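Local coordinates for hypothetical protein aq_1956 (Aquifex aeolicus, PDB 2YVT) that is of unknown function but belongs to the calcineurin-like metallophosphoesterase superfamily, its own activity and metal dependence being unestablished, at residues His72-Ile75 against Glu76-Lys80; Asp100-Leu103 against Lys104-Leu107. All coordinates share one frame; numbering follows the deposited sequence.

In the fold
Both contacts are local, between residues a few positions apart, and lie where helix 65-86 packs against helix 103-112. Contact 1 spans about two and a half turns in the middle of helix 65-86: Thr77 bonds back to the carbonyl of Tyr73, a water joins His72 to Glu76 on the exposed side, and Ile74 and Leu78 are buried. Contact 2 turns the loop after strand 91-95 into the start of helix 103-112, and has more of its residues buried. Their centres lie about 11 Å apart, and Leu78 CD2 touches Phe106 CD1 at 3.8 Å. Hydroxyl and water bonds mark contact 1, whereas hydrocarbon packing, a proline N-cap and the carboxylate of buried Asp100 mark contact 2.

Contact 1 of 2, residues His72-Ile75 against Glu76-Lys80; sequences HYII and ETLDK
Tyr73 O is gripped twice by Thr77, four residues further on. The amide N of Thr77 makes the usual helix bond at 2.9 Å, and its hydroxyl OG1 donates a second one at 2.7 Å. Such a threonine bond back to the carbonyl four residues earlier is common within alpha helices. The two donors reach the oxygen from opposite faces of the carbonyl plane, OG1 tilted 32° out of it. With OG1 turned back beside its own backbone N (chi1 -53°), the hydroxyl lies over the preceding turn and also meets the phenol ring obliquely, 3.3 Å from Tyr73 CD1. Replacing Thr77 with a valine would probably leave Tyr73 O with the amide bond alone and put a methyl where the hydroxyl now bends in to the carbonyl. The Tyr73 ring departs from a staggered torsion (chi1 142°), consistent with its OH being held by hydrogen bonds with Glu16 and the amide N of Asn45. On the exposed flank, one water lies in the plane of the His72 ring at its edge, 2.7 Å from His72 ND1; that water donates to Glu76 OE1 at 2.8 Å. The carboxylate is turned steeply against the imidazole, OE1 resting 3.3 Å from His72 CE1. Asp79 brings both carboxylate oxygens near Ile75 O, acceptor against acceptor and no hydrogen bond; Asp79 N makes the bond to that oxygen, and OD2 comes 3.6 Å from Ile75 CG2. On the buried flank Ile74 and Leu78 lie side by side, CG2 to CD1 at 3.8 Å. This flank of helix 65-86 faces helix 103-112, whose Ile105 receives Ile74 and Ile75 and whose Ala109 receives Leu78, while Ile74 and Thr77 also touch Leu43.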
loop_
_atom_site.group_PDB
_atom_site.type_symbol
_atom_site.label_atom_id
_atom_site.label_comp_id
_atom_site.label_asym_id
_atom_site.label_seq_id
_atom_site.Cartn_x
_atom_site.Cartn_y
_atom_site.Cartn_z
ATOM N N HIS A 72 -18.431 11.158 6.975
ATOM C CA HIS A 72 -18.865 11.720 5.703
ATOM C C HIS A 72 -17.671 12.070 4.804
ATOM O O HIS A 72 -17.660 11.707 3.616
ATOM C CB HIS A 72 -19.780 12.933 5.903
ATOM C CG HIS A 72 -20.348 13.461 4.622
ATOM N ND1 HIS A 72 -19.745 14.470 3.903
ATOM C CD2 HIS A 72 -21.440 13.094 3.910
ATOM C CE1 HIS A 72 -20.451 14.716 2.814
ATOM N NE2 HIS A 72 -21.483 13.893 2.793
ATOM N N TYR A 73 -16.674 12.746 5.382
ATOM C CA TYR A 73 -15.421 13.089 4.677
ATOM C C TYR A 73 -14.686 11.837 4.188
ATOM O O TYR A 73 -14.251 11.774 3.032
ATOM C CB TYR A 73 -14.500 13.953 5.564
ATOM C CG TYR A 73 -13.009 13.641 5.442
ATOM C CD1 TYR A 73 -12.273 14.053 4.328
ATOM C CD2 TYR A 73 -12.339 12.936 6.451
ATOM C CE1 TYR A 73 -10.910 13.764 4.211
ATOM C CE2 TYR A 73 -10.966 12.636 6.347
ATOM C CZ TYR A 73 -10.266 13.055 5.226
ATOM O OH TYR A 73 -8.919 12.778 5.116
ATOM N N ILE A 74 -14.559 10.841 5.061
ATOM C CA ILE A 74 -13.820 9.614 4.719
ATOM C C ILE A 74 -14.488 8.905 3.543
ATOM O O ILE A 74 -13.833 8.534 2.564
ATOM C CB ILE A 74 -13.707 8.660 5.942
ATOM C CG1 ILE A 74 -12.812 9.270 7.023
ATOM C CG2 ILE A 74 -13.202 7.267 5.524
ATOM C CD1 ILE A 74 -12.949 8.585 8.370
ATOM N N ILE A 75 -15.804 8.745 3.627
ATOM C CA ILE A 75 -16.562 8.074 2.569
ATOM C C ILE A 75 -16.505 8.821 1.233
ATOM O O ILE A 75 -16.257 8.219 0.181
ATOM C CB ILE A 75 -18.032 7.851 2.999
ATOM C CG1 ILE A 75 -18.079 6.859 4.167
ATOM C CG2 ILE A 75 -18.854 7.353 1.816
ATOM C CD1 ILE A 75 -19.369 6.906 4.974
ATOM N N GLU A 76 -16.740 10.126 1.270
ATOM C CA GLU A 76 -16.734 10.945 0.060
ATOM C C GLU A 76 -15.359 10.898 -0.611
ATOM O O GLU A 76 -15.245 10.786 -1.839
ATOM C CB GLU A 76 -17.104 12.387 0.425
ATOM C CG GLU A 76 -17.333 13.328 -0.749
ATOM C CD GLU A 76 -17.912 14.680 -0.320
ATOM O OE1 GLU A 76 -17.798 15.040 0.870
ATOM O OE2 GLU A 76 -18.488 15.381 -1.179
ATOM N N THR A 77 -14.311 10.978 0.205
ATOM C CA THR A 77 -12.952 11.030 -0.321
ATOM C C THR A 77 -12.538 9.669 -0.884
ATOM O O THR A 77 -11.940 9.595 -1.955
ATOM C CB THR A 77 -11.966 11.519 0.749
ATOM O OG1 THR A 77 -12.439 12.761 1.279
ATOM C CG2 THR A 77 -10.566 11.728 0.160
ATOM N N LEU A 78 -12.892 8.592 -0.191
ATOM C CA LEU A 78 -12.607 7.251 -0.719
ATOM C C LEU A 78 -13.367 6.968 -2.010
ATOM O O LEU A 78 -12.810 6.403 -2.961
ATOM C CB LEU A 78 -12.919 6.176 0.321
ATOM C CG LEU A 78 -11.944 6.073 1.493
ATOM C CD1 LEU A 78 -12.485 5.084 2.526
ATOM C CD2 LEU A 78 -10.545 5.685 1.032
ATOM N N ASP A 79 -14.635 7.373 -2.058
ATOM C CA ASP A 79 -15.424 7.188 -3.267
ATOM C C ASP A 79 -14.785 7.937 -4.432
ATOM O O ASP A 79 -14.696 7.409 -5.544
ATOM C CB ASP A 79 -16.861 7.658 -3.048
ATOM C CG ASP A 79 -17.651 6.739 -2.144
ATOM O OD1 ASP A 79 -17.180 5.626 -1.822
ATOM O OD2 ASP A 79 -18.767 7.147 -1.745
ATOM N N LYS A 80 -14.310 9.153 -4.166
ATOM C CA LYS A 80 -13.643 9.951 -5.196
ATOM C C LYS A 80 -12.347 9.293 -5.651
ATOM O O LYS A 80 -12.036 9.276 -6.848
ATOM C CB LYS A 80 -13.373 11.366 -4.683
ATOM C CG LYS A 80 -12.819 12.313 -5.724
ATOM C CD LYS A 80 -12.665 13.679 -5.099
ATOM C CE LYS A 80 -11.977 14.670 -6.012
ATOM N NZ LYS A 80 -11.819 15.964 -5.276
HETATM O O HOH W 1 -17.408 15.813 3.494
#

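Contact 2 of 2, residues Asp100-Leu103 against Lys104-Leu107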
loop_
_atom_site.group_PDB
_atom_site.type_symbol
_atom_site.label_atom_id
_atom_site.label_comp_id
_atom_site.label_asym_id
_atom_site.label_seq_id
_atom_site.Cartn_x
_atom_site.Cartn_y
_atom_site.Cartn_z
ATOM N N ASP A 100 -5.971 4.738 6.362
ATOM C CA ASP A 100 -7.107 4.330 5.545
ATOM C C ASP A 100 -8.056 3.494 6.388
ATOM O O ASP A 100 -8.219 2.284 6.204
ATOM C CB ASP A 100 -6.603 3.643 4.282
ATOM C CG ASP A 100 -5.816 4.600 3.412
ATOM O OD1 ASP A 100 -6.189 5.790 3.396
ATOM O OD2 ASP A 100 -4.823 4.186 2.776
ATOM N N ALA A 101 -8.655 4.199 7.336
ATOM C CA ALA A 101 -9.432 3.619 8.408
ATOM C C ALA A 101 -10.664 4.495 8.654
ATOM O O ALA A 101 -10.649 5.682 8.329
ATOM C CB ALA A 101 -8.576 3.556 9.668
ATOM N N PRO A 102 -11.732 3.916 9.233
ATOM C CA PRO A 102 -11.882 2.516 9.646
ATOM C C PRO A 102 -11.806 1.516 8.489
ATOM O O PRO A 102 -12.310 1.784 7.386
ATOM C CB PRO A 102 -13.277 2.486 10.290
ATOM C CG PRO A 102 -13.539 3.922 10.689
ATOM C CD PRO A 102 -12.918 4.719 9.583
ATOM N N LEU A 103 -11.184 0.366 8.744
ATOM C CA LEU A 103 -11.098 -0.664 7.715
ATOM C C LEU A 103 -12.469 -1.026 7.150
ATOM O O LEU A 103 -12.613 -1.196 5.937
ATOM C CB LEU A 103 -10.392 -1.919 8.228
ATOM C CG LEU A 103 -10.180 -3.032 7.196
ATOM C CD1 LEU A 103 -9.322 -2.564 6.000
ATOM C CD2 LEU A 103 -9.546 -4.232 7.869
ATOM N N LYS A 104 -13.471 -1.129 8.020
ATOM C CA LYS A 104 -14.818 -1.508 7.566
ATOM C C LYS A 104 -15.371 -0.510 6.543
ATOM O O LYS A 104 -16.043 -0.903 5.592
ATOM C CB LYS A 104 -15.772 -1.700 8.753
ATOM C CG LYS A 104 -15.381 -2.911 9.643
ATOM C CD LYS A 104 -16.398 -3.200 10.748
ATOM C CE LYS A 104 -16.011 -4.424 11.583
ATOM N NZ LYS A 104 -14.742 -4.264 12.359
ATOM N N ILE A 105 -15.067 0.776 6.733
ATOM C CA ILE A 105 -15.496 1.819 5.802
ATOM C C ILE A 105 -14.675 1.765 4.503
ATOM O O ILE A 105 -15.215 1.902 3.401
ATOM C CB ILE A 105 -15.438 3.213 6.469
ATOM C CG1 ILE A 105 -16.490 3.262 7.586
ATOM C CG2 ILE A 105 -15.642 4.335 5.437
ATOM C CD1 ILE A 105 -16.533 4.561 8.367
ATOM N N PHE A 106 -13.371 1.546 4.633
ATOM C CA PHE A 106 -12.518 1.405 3.471
ATOM C C PHE A 106 -12.981 0.238 2.587
ATOM O O PHE A 106 -13.080 0.374 1.368
ATOM C CB PHE A 106 -11.063 1.194 3.898
ATOM C CG PHE A 106 -10.131 1.050 2.749
ATOM C CD1 PHE A 106 -9.699 2.164 2.046
ATOM C CD2 PHE A 106 -9.717 -0.212 2.341
ATOM C CE1 PHE A 106 -8.840 2.021 0.948
ATOM C CE2 PHE A 106 -8.877 -0.360 1.256
ATOM C CZ PHE A 106 -8.442 0.751 0.558
ATOM N N LEU A 107 -13.271 -0.901 3.206
ATOM C CA LEU A 107 -13.694 -2.071 2.437
ATOM C C LEU A 107 -15.095 -1.911 1.845
ATOM O O LEU A 107 -15.368 -2.419 0.761
ATOM C CB LEU A 107 -13.588 -3.348 3.271
ATOM C CG LEU A 107 -12.148 -3.718 3.641
ATOM C CD1 LEU A 107 -12.124 -4.985 4.491
ATOM C CD2 LEU A 107 -11.239 -3.855 2.426
#
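Pro102, joined to Ala101 by a cis peptide bond, is the N-cap of helix 103-112, and its carbonyl O takes the first helical bond, from Phe106 N at 3.0 Å in a nearly straight line (167°). Ile105 N adds a weak bond to the same oxygen. Leu103 O continues the pattern, accepting from Leu107 N at 2.8 Å. Asp100 precedes this start: its carboxylate accepts from the amides of Gly97, Ile42 and Leu43, and so ties the loop after strand 91-95 to the one after strand 35-39. In calcineurin-like phosphoesterases such a loop carries the GNH(D/E) motif; here its form is divergent, with Asp100 probably standing at the last position. Its CB approaches Phe106 CD1 obliquely at 4.1 Å, and its carbonyl O is buried without a hydrogen-bond partner, 3.8 Å from Phe106 CB. Phe106 reaches back over the loop because its CG stands anti to the backbone N (chi1 -180°). The Pro102 ring and Ile105 lie alongside each other, CD to CD1 at 3.8 Å. Leu103 and Leu107 cross at a slant, CD1 of the former 3.9 Å from CG of the latter. Towards helix 65-86, Pro102 rests on Ile67 and Ile105 on Glu71.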